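Local coordinates for DUF6844 domain-containing protein (Francisella tularensis subsp. tularensis, PDB 4QVR) that is of unknown function, carries a predicted signal sequence and is probably exported from the bacterial cytoplasm, at residues 240-245 / 375-380; 245-250 / 271-276; 250-255 / 316-321. One frame throughout, in Å; residues are numbered along the deposited sequence. Where two conformers were deposited one is given.

Contact 1: residues 240-245 / 375-380; sequences SLTTGF and QEALTM
Phe-245 of helix 224-246 packs against Ala-377 and selenomethionine Met-380 of helix 374-385, a helix-helix contact with a Met-aromatic pair at its buried end. The short segments run at 132° to each other, with axes 8.4 Å apart at closest approach. The tight part lies round the phenylalanine. Phe-245 CB meets Ala-377 CB at 3.7 Å, consistent with the close approach of the helices here. The phenyl group swings beside its own backbone N, chi1 -72°, and reaches Met-380. Met-380 CB sits over one ring face, offset toward the rim, 18° off the ring normal as seen from the centroid. The two side chains cross at about a right angle. Leu-409 of helix 402-415, Ile-154 of helix 134-159 and Met-372 also touch the phenyl group, so several elements enclose it.

The other side is looser and partly exposed. There Thr-242 OG1 comes to 3.9 Å from Leu-378 CA, and Leu-378 CD1 lies 4.3 Å from Thr-242 OG1. This hydroxyl is hydrogen-bonded to Ile-238 O in its own helix, not across the contact. At the buried end, Met-380 SE lies oblique to the ring, its nearest ring atom being Phe-245 CE1 at 3.7 Å.

Contact 2: residues 245-250 / 271-276; sequences FGNLSG and VIYSDK
Tyr-273, the last residue of strand 264-273, lays its ring along Asn-247 and Gly-250, in the turn after helix 224-246. The contact joins this helix-to-strand turn to the end of a strand in the three-stranded antiparallel sheet. From CB, the tyrosine runs with CG anti to the backbone N, chi1 176°. CG and CD1 pass beside Gly-250, and Tyr-273 CD1 lies 3.6 Å from Gly-250 C. The glycine backbone thus lies directly against the ring. Tyr-273 CE1 then meets Asn-247 O at the ring edge, in plane, at 3.2 Å. The same Tyr-273 CE1 is 3.6 Å from Asn-247 CB. CZ passes near the asparagine CG, and the amide and ring planes are 38° apart. At the tip, Tyr-273 OH packs 3.6 Å from Asn-247 CG. Tyr-273 OH also gives a hydrogen bond to Asp-275 OD1 at 2.9 Å, from above the carboxylate plane. The asparagine amide has other polar partners, Lys-278 at OD1 and Tyr-153 OH at ND2. Ser-274 is the N-cap of helix 275-285, with OG bonded to Ile-277 N. Ser-274 N donates to Gly-250 O at 3.0 Å, from 38° above the carbonyl plane.

Contact 3: residues 250-255 / 316-321; sequences GLLPIK and YGIRVG
Leu-252 and Pro-253 of strand 251-261 rest on Ile-318, Arg-319 and Val-320 of strand 318-322. These are outermost strands, within this chain, of the three- and four-stranded antiparallel sheets, and their short segments cross at 93°. Leu-252 CD1 makes the closest apolar contacts, 3.5 Å from Val-320 CG2 and 3.8 Å from Ile-318 CD1. Pro-253 CG lies 3.4 Å from Ile-318 O. Beside it the arginine bends at chi2, -68°, which turns its chain back toward the proline. Arg-319 CD comes to 3.6 Å from Pro-253 O, and Lys-255 N lies over one guanidinium face.

A second shell fixes this group. Arg-319 NH1 donates to Tyr-316 O and to Ile-318 O, the latter at 2.8 Å and in the guanidinium plane. These bonds hold the guanidinium against the backbone of its own segment. Water 2 accepts from Arg-319 NE at the guanidinium edge and lies 2.9 Å from Ile-254 O. Water 1 joins Pro-253 O, at 2.7 Å, to Val-320 N. Beyond the segments, Thr-256 OG1 accepts from Tyr-316 N and, weakly, from Arg-319 NH2.

Farther out, helix 67-78 touches Leu-252 and Arg-319, helix 349-370 packs on Ile-318, and strand 264-273 pairs with strand 251-261.

All three contacts are largely buried, but they lie at different distances from the chain centre: contact 3 about 7 Å, contact 2 about 10 Å and contact 1 about 17 Å, centre to centre. Contact 1 has a partly exposed side, at Thr-242 and Leu-378, while all touching residues of contact 3 are buried. Contacts 1 and 2 share helix 224-246, but the Phe-245 ring serves contact 1 alone. Contacts 2 and 3 share Gly-250 and meet on neighbouring strands, where Leu-252 N lies 2.8 Å from Ile-272 O, a probable hydrogen bond. Contact 1 joins helices by side-chain packing. Contact 2 relies on backbone and a tyrosine edge. Contact 3 brings two sheets together with apolar side chains, an arginine and waters.

Contact 1: residues 240-245 / 375-380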
ATOM      1  N   SER A 240     -15.232   9.441 -11.099  1.00 60.35           N
ATOM      2  CA  SER A 240     -14.938   8.981  -9.738  1.00 60.02           C
ATOM      3  C   SER A 240     -13.703   8.111  -9.619  1.00 58.51           C
ATOM      4  O   SER A 240     -12.861   8.336  -8.762  1.00 60.49           O
ATOM      5  CB  SER A 240     -16.100   8.153  -9.203  1.00 59.26           C
ATOM      6  OG  SER A 240     -17.150   8.986  -8.809  1.00 62.84           O
ATOM      7  N   LEU A 241     -13.634   7.093 -10.468  1.00 57.45           N
ATOM      8  CA  LEU A 241     -12.540   6.142 -10.462  1.00 54.44           C
ATOM      9  C   LEU A 241     -11.223   6.746 -10.871  1.00 54.21           C
ATOM     10  O   LEU A 241     -10.182   6.396 -10.310  1.00 52.49           O
ATOM     11  CB  LEU A 241     -12.870   4.969 -11.370  1.00 56.38           C
ATOM     12  CG  LEU A 241     -13.982   4.069 -10.820  1.00 58.66           C
ATOM     13  CD1 LEU A 241     -14.430   3.024 -11.845  1.00 59.22           C
ATOM     14  CD2 LEU A 241     -13.489   3.421  -9.535  1.00 53.92           C
ATOM     15  N   THR A 242     -11.264   7.623 -11.867  1.00 54.78           N
ATOM     16  CA  THR A 242     -10.066   8.308 -12.334  1.00 54.44           C
ATOM     17  C   THR A 242      -9.497   9.164 -11.210  1.00 53.05           C
ATOM     18  O   THR A 242      -8.310   9.277 -11.066  1.00 54.57           O
ATOM     19  CB  THR A 242     -10.360   9.199 -13.558  1.00 56.06           C
ATOM     20  OG1 THR A 242     -10.743   8.370 -14.656  1.00 61.57           O
ATOM     21  CG2 THR A 242      -9.127   9.960 -13.985  1.00 58.94           C
ATOM     22  N   THR A 243     -10.360   9.775 -10.419  1.00 52.91           N
ATOM     23  CA  THR A 243      -9.904  10.604  -9.339  1.00 54.13           C
ATOM     24  C   THR A 243      -9.255   9.703  -8.289  1.00 52.52           C
ATOM     25  O   THR A 243      -8.162   9.995  -7.819  1.00 49.77           O
ATOM     26  CB  THR A 243     -11.059  11.434  -8.778  1.00 58.25           C
ATOM     27  OG1 THR A 243     -11.501  12.343  -9.795  1.00 62.19           O
ATOM     28  CG2 THR A 243     -10.611  12.231  -7.549  1.00 59.94           C
ATOM     29  N   GLY A 244      -9.927   8.585  -7.975  1.00 49.03           N
ATOM     30  CA  GLY A 244      -9.431   7.600  -7.052  1.00 45.35           C
ATOM     31  C   GLY A 244      -8.087   6.978  -7.411  1.00 47.26           C
ATOM     32  O   GLY A 244      -7.216   6.864  -6.544  1.00 48.47           O
ATOM     33  N   PHE A 245      -7.911   6.540  -8.659  1.00 47.74           N
ATOM     34  CA  PHE A 245      -6.620   5.978  -9.079  1.00 48.68           C
ATOM     35  C   PHE A 245      -5.537   7.051  -9.087  1.00 50.51           C
ATOM     36  O   PHE A 245      -4.395   6.773  -8.717  1.00 51.58           O
ATOM     37  CB  PHE A 245      -6.691   5.332 -10.457  1.00 49.98           C
ATOM     38  CG  PHE A 245      -7.440   4.044 -10.480  1.00 49.50           C
ATOM     39  CD1 PHE A 245      -6.888   2.910  -9.932  1.00 51.90           C
ATOM     40  CD2 PHE A 245      -8.677   3.950 -11.075  1.00 51.74           C
ATOM     41  CE1 PHE A 245      -7.563   1.709  -9.960  1.00 50.36           C
ATOM     42  CE2 PHE A 245      -9.350   2.747 -11.106  1.00 51.53           C
ATOM     43  CZ  PHE A 245      -8.797   1.631 -10.541  1.00 50.82           C
ATOM     44  N   GLN A 375      -3.719   8.978 -17.974  0.70 79.42           N
ATOM     45  CA  GLN A 375      -4.288   8.133 -19.004  0.70 79.88           C
ATOM     46  C   GLN A 375      -4.373   6.688 -18.493  0.70 76.94           C
ATOM     47  O   GLN A 375      -5.348   5.993 -18.759  0.70 78.89           O
ATOM     48  CB  GLN A 375      -3.464   8.215 -20.299  0.70 84.56           C
ATOM     49  CG  GLN A 375      -4.289   7.974 -21.562  0.70 88.97           C
ATOM     50  CD  GLN A 375      -4.938   6.602 -21.605  0.70 88.88           C
ATOM     51  OE1 GLN A 375      -4.256   5.578 -21.513  0.70 89.53           O
ATOM     52  NE2 GLN A 375      -6.261   6.573 -21.771  0.70 86.25           N
ATOM     53  N   GLU A 376      -3.362   6.236 -17.756  1.00 75.80           N
ATOM     54  CA  GLU A 376      -3.378   4.865 -17.198  1.00 72.61           C
ATOM     55  C   GLU A 376      -4.501   4.694 -16.184  1.00 67.47           C
ATOM     56  O   GLU A 376      -5.072   3.617 -16.066  1.00 66.93           O
ATOM     57  CB  GLU A 376      -2.026   4.478 -16.587  1.00 73.55           C
ATOM     58  CG  GLU A 376      -0.961   4.159 -17.634  1.00 79.49           C
ATOM     59  CD  GLU A 376       0.370   3.699 -17.044  1.00 81.86           C
ATOM     60  OE1 GLU A 376       0.769   4.198 -15.969  1.00 76.47           O
ATOM     61  OE2 GLU A 376       1.032   2.845 -17.682  1.00 83.43           O
ATOM     62  N   ALA A 377      -4.806   5.766 -15.457  1.00 64.41           N
ATOM     63  CA  ALA A 377      -5.901   5.772 -14.510  1.00 60.29           C
ATOM     64  C   ALA A 377      -7.239   5.646 -15.255  1.00 62.79           C
ATOM     65  O   ALA A 377      -8.143   4.934 -14.801  1.00 60.56           O
ATOM     66  CB  ALA A 377      -5.873   7.043 -13.675  1.00 59.77           C
ATOM     67  N   LEU A 378      -7.357   6.331 -16.397  1.00 63.40           N
ATOM     68  CA  LEU A 378      -8.585   6.288 -17.217  1.00 65.48           C
ATOM     69  C   LEU A 378      -8.849   4.899 -17.810  1.00 67.78           C
ATOM     70  O   LEU A 378      -9.962   4.381 -17.737  1.00 68.65           O
ATOM     71  CB  LEU A 378      -8.519   7.338 -18.325  1.00 66.90           C
ATOM     72  CG  LEU A 378      -9.596   7.293 -19.413  1.00 71.52           C
ATOM     73  CD1 LEU A 378     -10.984   7.468 -18.824  1.00 69.85           C
ATOM     74  CD2 LEU A 378      -9.311   8.349 -20.474  1.00 71.92           C
ATOM     75  N   THR A 379      -7.811   4.283 -18.357  1.00 71.10           N
ATOM     76  CA  THR A 379      -7.928   2.965 -18.950  1.00 74.06           C
ATOM     77  C   THR A 379      -8.399   1.947 -17.926  1.00 73.38           C
ATOM     78  O   THR A 379      -9.228   1.098 -18.226  1.00 75.02           O
ATOM     79  CB  THR A 379      -6.584   2.536 -19.551  1.00 78.82           C
ATOM     80  OG1 THR A 379      -6.098   3.593 -20.384  1.00 85.05           O
ATOM     81  CG2 THR A 379      -6.730   1.254 -20.375  1.00 84.32           C
HETATM   82  N   MSE A 380      -7.890   2.047 -16.702  1.00 71.64           N
HETATM   83  CA  MSE A 380      -8.287   1.126 -15.647  1.00 71.68           C
HETATM   84  C   MSE A 380      -9.705   1.365 -15.214  1.00 68.46           C
HETATM   85  O   MSE A 380     -10.419   0.420 -14.880  1.00 65.59           O
HETATM   86  CB  MSE A 380      -7.429   1.306 -14.406  1.00 73.72           C
HETATM   87  CG  MSE A 380      -6.076   0.637 -14.557  1.00 80.44           C
HETATM   88 SE   MSE A 380      -5.372   0.517 -12.737  1.00 89.24          SE
HETATM   89  CE  MSE A 380      -6.368  -1.115 -12.306  1.00 85.03           C
TER

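Contact 2: residues 245-250 / 271-276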
ATOM      1  N   PHE A 245      -7.911   6.540  -8.659  1.00 47.74           N
ATOM      2  CA  PHE A 245      -6.620   5.978  -9.079  1.00 48.68           C
ATOM      3  C   PHE A 245      -5.537   7.051  -9.087  1.00 50.51           C
ATOM      4  O   PHE A 245      -4.395   6.773  -8.717  1.00 51.58           O
ATOM      5  CB  PHE A 245      -6.691   5.332 -10.457  1.00 49.98           C
ATOM      6  CG  PHE A 245      -7.440   4.044 -10.480  1.00 49.50           C
ATOM      7  CD1 PHE A 245      -6.888   2.910  -9.932  1.00 51.90           C
ATOM      8  CD2 PHE A 245      -8.677   3.950 -11.075  1.00 51.74           C
ATOM      9  CE1 PHE A 245      -7.563   1.709  -9.960  1.00 50.36           C
ATOM     10  CE2 PHE A 245      -9.350   2.747 -11.106  1.00 51.53           C
ATOM     11  CZ  PHE A 245      -8.797   1.631 -10.541  1.00 50.82           C
ATOM     12  N   GLY A 246      -5.887   8.270  -9.506  1.00 48.34           N
ATOM     13  CA  GLY A 246      -4.918   9.369  -9.527  1.00 49.15           C
ATOM     14  C   GLY A 246      -4.389   9.731  -8.125  1.00 49.96           C
ATOM     15  O   GLY A 246      -3.237  10.117  -7.966  1.00 54.68           O
ATOM     16  N   ASN A 247      -5.227   9.592  -7.108  1.00 48.38           N
ATOM     17  CA  ASN A 247      -4.839   9.908  -5.737  1.00 46.81           C
ATOM     18  C   ASN A 247      -4.008   8.853  -5.027  1.00 46.37           C
ATOM     19  O   ASN A 247      -3.565   9.090  -3.907  1.00 51.87           O
ATOM     20  CB  ASN A 247      -6.088  10.128  -4.894  1.00 49.33           C
ATOM     21  CG  ASN A 247      -6.879  11.332  -5.322  1.00 50.21           C
ATOM     22  OD1 ASN A 247      -6.469  12.064  -6.201  1.00 56.59           O
ATOM     23  ND2 ASN A 247      -8.023  11.545  -4.689  1.00 52.13           N
ATOM     24  N   LEU A 248      -3.822   7.675  -5.623  1.00 46.74           N
ATOM     25  CA  LEU A 248      -3.052   6.627  -4.957  1.00 46.43           C
ATOM     26  C   LEU A 248      -1.697   7.069  -4.540  1.00 45.87           C
ATOM     27  O   LEU A 248      -1.176   6.602  -3.552  1.00 54.65           O
ATOM     28  CB  LEU A 248      -2.896   5.370  -5.820  1.00 47.54           C
ATOM     29  CG  LEU A 248      -4.102   4.461  -5.888  1.00 45.75           C
ATOM     30  CD1 LEU A 248      -3.757   3.223  -6.702  1.00 46.76           C
ATOM     31  CD2 LEU A 248      -4.564   4.102  -4.492  1.00 44.29           C
ATOM     32  N   SER A 249      -1.113   7.957  -5.309  1.00 47.48           N
ATOM     33  CA  SER A 249       0.201   8.474  -5.015  1.00 46.21           C
ATOM     34  C   SER A 249       0.215   9.234  -3.692  1.00 46.91           C
ATOM     35  O   SER A 249       1.293   9.498  -3.164  1.00 50.49           O
ATOM     36  CB  SER A 249       0.673   9.347  -6.179  1.00 48.26           C
ATOM     37  OG  SER A 249      -0.341  10.281  -6.516  1.00 53.87           O
ATOM     38  N   GLY A 250      -0.959   9.574  -3.151  1.00 41.82           N
ATOM     39  CA  GLY A 250      -1.063  10.260  -1.843  1.00 42.32           C
ATOM     40  C   GLY A 250      -1.458   9.296  -0.726  1.00 39.64           C
ATOM     41  O   GLY A 250      -1.443   9.645   0.447  1.00 38.33           O
ATOM     42  N   VAL A 271      -3.065   2.893   6.512  1.00 33.08           N
ATOM     43  CA  VAL A 271      -2.691   3.893   5.499  1.00 32.14           C
ATOM     44  C   VAL A 271      -3.388   5.253   5.772  1.00 35.14           C
ATOM     45  O   VAL A 271      -4.434   5.308   6.430  1.00 31.76           O
ATOM     46  CB  VAL A 271      -3.018   3.440   4.057  1.00 33.97           C
ATOM     47  CG1 VAL A 271      -2.240   2.174   3.646  1.00 31.76           C
ATOM     48  CG2 VAL A 271      -4.524   3.244   3.835  1.00 36.89           C
ATOM     49  N   ILE A 272      -2.765   6.343   5.303  1.00 34.80           N
ATOM     50  CA  ILE A 272      -3.329   7.669   5.410  1.00 37.07           C
ATOM     51  C   ILE A 272      -3.247   8.293   4.028  1.00 36.87           C
ATOM     52  O   ILE A 272      -2.394   7.917   3.249  1.00 32.25           O
ATOM     53  CB  ILE A 272      -2.525   8.591   6.338  1.00 40.42           C
ATOM     54  CG1 ILE A 272      -1.146   8.828   5.721  1.00 44.36           C
ATOM     55  CG2 ILE A 272      -2.498   8.020   7.732  1.00 39.93           C
ATOM     56  CD1 ILE A 272      -0.229   9.694   6.512  1.00 52.67           C
ATOM     57  N   TYR A 273      -4.148   9.226   3.728  1.00 38.95           N
ATOM     58  CA  TYR A 273      -4.103   9.954   2.480  1.00 42.09           C
ATOM     59  C   TYR A 273      -3.627  11.367   2.748  1.00 44.48           C
ATOM     60  O   TYR A 273      -4.081  11.994   3.696  1.00 44.80           O
ATOM     61  CB  TYR A 273      -5.469  10.059   1.798  1.00 42.17           C
ATOM     62  CG  TYR A 273      -5.358  10.906   0.544  1.00 46.00           C
ATOM     63  CD1 TYR A 273      -4.839  10.382  -0.615  1.00 46.59           C
ATOM     64  CD2 TYR A 273      -5.730  12.251   0.538  1.00 48.31           C
ATOM     65  CE1 TYR A 273      -4.705  11.154  -1.765  1.00 47.14           C
ATOM     66  CE2 TYR A 273      -5.618  13.024  -0.610  1.00 49.72           C
ATOM     67  CZ  TYR A 273      -5.087  12.463  -1.761  1.00 49.90           C
ATOM     68  OH  TYR A 273      -4.932  13.220  -2.910  1.00 54.61           O
ATOM     69  N   SER A 274      -2.765  11.882   1.880  1.00 46.10           N
ATOM     70  CA  SER A 274      -2.257  13.243   2.012  1.00 47.92           C
ATOM     71  C   SER A 274      -2.109  13.931   0.665  1.00 48.67           C
ATOM     72  O   SER A 274      -1.340  13.470  -0.170  1.00 46.74           O
ATOM     73  CB  SER A 274      -0.891  13.253   2.714  1.00 48.02           C
ATOM     74  OG  SER A 274      -0.224  14.513   2.514  1.00 54.28           O
ATOM     75  N   ASP A 275      -2.846  15.021   0.452  1.00 54.08           N
ATOM     76  CA  ASP A 275      -2.686  15.835  -0.772  1.00 59.16           C
ATOM     77  C   ASP A 275      -1.253  16.289  -0.911  1.00 55.70           C
ATOM     78  O   ASP A 275      -0.699  16.257  -1.998  1.00 63.92           O
ATOM     79  CB  ASP A 275      -3.570  17.087  -0.758  1.00 66.10           C
ATOM     80  CG  ASP A 275      -4.979  16.818  -1.225  1.00 78.04           C
ATOM     81  OD1 ASP A 275      -5.154  16.060  -2.216  1.00 89.49           O
ATOM     82  OD2 ASP A 275      -5.914  17.403  -0.632  1.00 85.85           O
ATOM     83  N   LYS A 276      -0.646  16.703   0.186  1.00 57.35           N
ATOM     84  CA  LYS A 276       0.732  17.189   0.141  1.00 64.76           C
ATOM     85  C   LYS A 276       1.675  16.119  -0.366  1.00 61.88           C
ATOM     86  O   LYS A 276       2.525  16.401  -1.205  1.00 68.73           O
ATOM     87  CB  LYS A 276       1.157  17.719   1.495  1.00 73.99           C
ATOM     88  CG  LYS A 276       0.307  18.913   1.885  1.00 84.93           C
ATOM     89  CD  LYS A 276       0.754  19.586   3.164  1.00 94.37           C
ATOM     90  CE  LYS A 276      -0.046  20.863   3.350  1.00100.86           C
ATOM     91  NZ  LYS A 276       0.313  21.608   4.586  1.00105.24           N
TER

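Contact 3: residues 250-255 / 316-321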
ATOM      1  N   GLY A 250      -0.959   9.574  -3.151  1.00 41.82           N
ATOM      2  CA  GLY A 250      -1.063  10.260  -1.843  1.00 42.32           C
ATOM      3  C   GLY A 250      -1.458   9.296  -0.726  1.00 39.64           C
ATOM      4  O   GLY A 250      -1.443   9.645   0.447  1.00 38.33           O
ATOM      5  N   LEU A 251      -1.817   8.074  -1.086  1.00 38.95           N
ATOM      6  CA  LEU A 251      -2.209   7.068  -0.076  1.00 41.02           C
ATOM      7  C   LEU A 251      -0.921   6.375   0.380  1.00 40.87           C
ATOM      8  O   LEU A 251      -0.302   5.644  -0.361  1.00 40.48           O
ATOM      9  CB  LEU A 251      -3.197   6.067  -0.651  1.00 38.79           C
ATOM     10  CG  LEU A 251      -3.813   5.148   0.404  1.00 39.91           C
ATOM     11  CD1 LEU A 251      -4.775   5.924   1.291  1.00 38.66           C
ATOM     12  CD2 LEU A 251      -4.561   4.028  -0.260  1.00 39.93           C
ATOM     13  N   LEU A 252      -0.522   6.616   1.609  1.00 43.64           N
ATOM     14  CA  LEU A 252       0.755   6.132   2.104  1.00 45.09           C
ATOM     15  C   LEU A 252       0.637   5.213   3.332  1.00 42.37           C
ATOM     16  O   LEU A 252      -0.169   5.490   4.217  1.00 37.27           O
ATOM     17  CB  LEU A 252       1.504   7.379   2.516  1.00 52.45           C
ATOM     18  CG  LEU A 252       2.984   7.388   2.786  1.00 61.06           C
ATOM     19  CD1 LEU A 252       3.709   7.268   1.454  1.00 66.74           C
ATOM     20  CD2 LEU A 252       3.334   8.696   3.472  1.00 65.77           C
ATOM     21  N   PRO A 253       1.431   4.118   3.387  1.00 39.56           N
ATOM     22  CA  PRO A 253       1.368   3.294   4.605  1.00 38.55           C
ATOM     23  C   PRO A 253       2.091   4.014   5.709  1.00 38.39           C
ATOM     24  O   PRO A 253       3.100   4.685   5.446  1.00 39.24           O
ATOM     25  CB  PRO A 253       2.148   2.015   4.251  1.00 40.33           C
ATOM     26  CG  PRO A 253       2.615   2.163   2.843  1.00 42.03           C
ATOM     27  CD  PRO A 253       2.032   3.414   2.246  1.00 40.45           C
ATOM     28  N   ILE A 254       1.614   3.899   6.937  0.70 36.96           N
ATOM     29  CA  ILE A 254       2.331   4.549   8.028  0.70 38.92           C
ATOM     30  C   ILE A 254       2.730   3.619   9.140  0.70 36.97           C
ATOM     31  O   ILE A 254       3.648   3.941   9.883  0.70 37.57           O
ATOM     32  CB  ILE A 254       1.615   5.791   8.571  0.70 42.83           C
ATOM     33  CG1 ILE A 254       0.219   5.452   9.058  0.70 41.73           C
ATOM     34  CG2 ILE A 254       1.572   6.877   7.490  0.70 44.31           C
ATOM     35  CD1 ILE A 254      -0.423   6.635   9.739  0.70 47.27           C
ATOM     36  N   LYS A 255       2.085   2.453   9.208  1.00 35.63           N
ATOM     37  CA  LYS A 255       2.382   1.471  10.197  1.00 35.26           C
ATOM     38  C   LYS A 255       1.899   0.106   9.725  1.00 34.22           C
ATOM     39  O   LYS A 255       0.825  -0.011   9.133  1.00 34.15           O
ATOM     40  CB  LYS A 255       1.597   1.831  11.461  1.00 41.54           C
ATOM     41  CG  LYS A 255       1.883   0.960  12.687  1.00 41.29           C
ATOM     42  CD  LYS A 255       3.254   1.299  13.253  1.00 43.76           C
ATOM     43  CE  LYS A 255       3.708   0.256  14.252  1.00 46.41           C
ATOM     44  NZ  LYS A 255       5.102   0.505  14.656  1.00 51.56           N
ATOM     45  N   TYR A 316       6.857  -3.648   7.089  1.00 38.35           N
ATOM     46  CA  TYR A 316       6.687  -4.024   5.702  1.00 36.48           C
ATOM     47  C   TYR A 316       6.334  -2.776   4.859  1.00 35.95           C
ATOM     48  O   TYR A 316       5.815  -1.760   5.392  1.00 34.34           O
ATOM     49  CB  TYR A 316       5.569  -5.059   5.610  1.00 36.37           C
ATOM     50  CG  TYR A 316       5.998  -6.419   6.068  1.00 38.39           C
ATOM     51  CD1 TYR A 316       6.017  -6.746   7.409  1.00 38.81           C
ATOM     52  CD2 TYR A 316       6.416  -7.378   5.158  1.00 38.91           C
ATOM     53  CE1 TYR A 316       6.435  -8.000   7.832  1.00 39.32           C
ATOM     54  CE2 TYR A 316       6.838  -8.632   5.581  1.00 39.61           C
ATOM     55  CZ  TYR A 316       6.852  -8.922   6.922  1.00 38.85           C
ATOM     56  OH  TYR A 316       7.279 -10.154   7.363  1.00 45.95           O
ATOM     57  N   GLY A 317       6.620  -2.843   3.564  1.00 34.01           N
ATOM     58  CA  GLY A 317       6.280  -1.763   2.663  1.00 34.76           C
ATOM     59  C   GLY A 317       7.257  -0.628   2.628  1.00 39.25           C
ATOM     60  O   GLY A 317       8.437  -0.802   2.948  1.00 39.99           O
ATOM     61  N   ILE A 318       6.760   0.534   2.205  1.00 41.07           N
ATOM     62  CA  ILE A 318       7.561   1.739   2.099  1.00 42.27           C
ATOM     63  C   ILE A 318       7.061   2.795   3.074  1.00 41.57           C
ATOM     64  O   ILE A 318       5.928   2.718   3.578  1.00 38.73           O
ATOM     65  CB  ILE A 318       7.542   2.301   0.661  1.00 46.88           C
ATOM     66  CG1 ILE A 318       6.195   2.931   0.295  1.00 46.80           C
ATOM     67  CG2 ILE A 318       7.864   1.209  -0.326  1.00 49.04           C
ATOM     68  CD1 ILE A 318       6.015   4.327   0.843  1.00 47.24           C
ATOM     69  N   ARG A 319       7.929   3.758   3.369  1.00 40.71           N
ATOM     70  CA  ARG A 319       7.587   4.879   4.245  1.00 42.43           C
ATOM     71  C   ARG A 319       8.231   6.114   3.685  1.00 46.18           C
ATOM     72  O   ARG A 319       9.267   6.031   3.044  1.00 49.86           O
ATOM     73  CB  ARG A 319       8.150   4.701   5.665  1.00 44.22           C
ATOM     74  CG  ARG A 319       7.673   3.489   6.453  1.00 42.39           C
ATOM     75  CD  ARG A 319       6.198   3.556   6.837  1.00 41.50           C
ATOM     76  NE  ARG A 319       5.905   2.362   7.591  1.00 37.63           N
ATOM     77  CZ  ARG A 319       5.586   1.196   7.067  1.00 36.77           C
ATOM     78  NH1 ARG A 319       5.422   1.050   5.758  1.00 34.74           N
ATOM     79  NH2 ARG A 319       5.400   0.164   7.873  1.00 39.93           N
ATOM     80  N   VAL A 320       7.635   7.263   3.949  1.00 47.54           N
ATOM     81  CA  VAL A 320       8.229   8.503   3.550  1.00 50.77           C
ATOM     82  C   VAL A 320       8.696   9.189   4.803  1.00 53.62           C
ATOM     83  O   VAL A 320       7.984   9.245   5.797  1.00 50.67           O
ATOM     84  CB  VAL A 320       7.262   9.427   2.795  1.00 52.96           C
ATOM     85  CG1 VAL A 320       7.910  10.776   2.546  1.00 58.39           C
ATOM     86  CG2 VAL A 320       6.861   8.798   1.469  1.00 55.58           C
ATOM     87  N   GLY A 321       9.916   9.698   4.746  1.00 55.86           N
ATOM     88  CA  GLY A 321      10.492  10.436   5.848  1.00 60.14           C
ATOM     89  C   GLY A 321      11.167  11.679   5.301  1.00 63.88           C
ATOM     90  O   GLY A 321      11.191  11.908   4.077  1.00 61.57           O
TER
HETATM   91  O   HOH W   1       5.019   6.573   5.583  1.00 49.29           O
HETATM   92  O   HOH W   2       6.027   2.524  10.633  1.00 58.08           O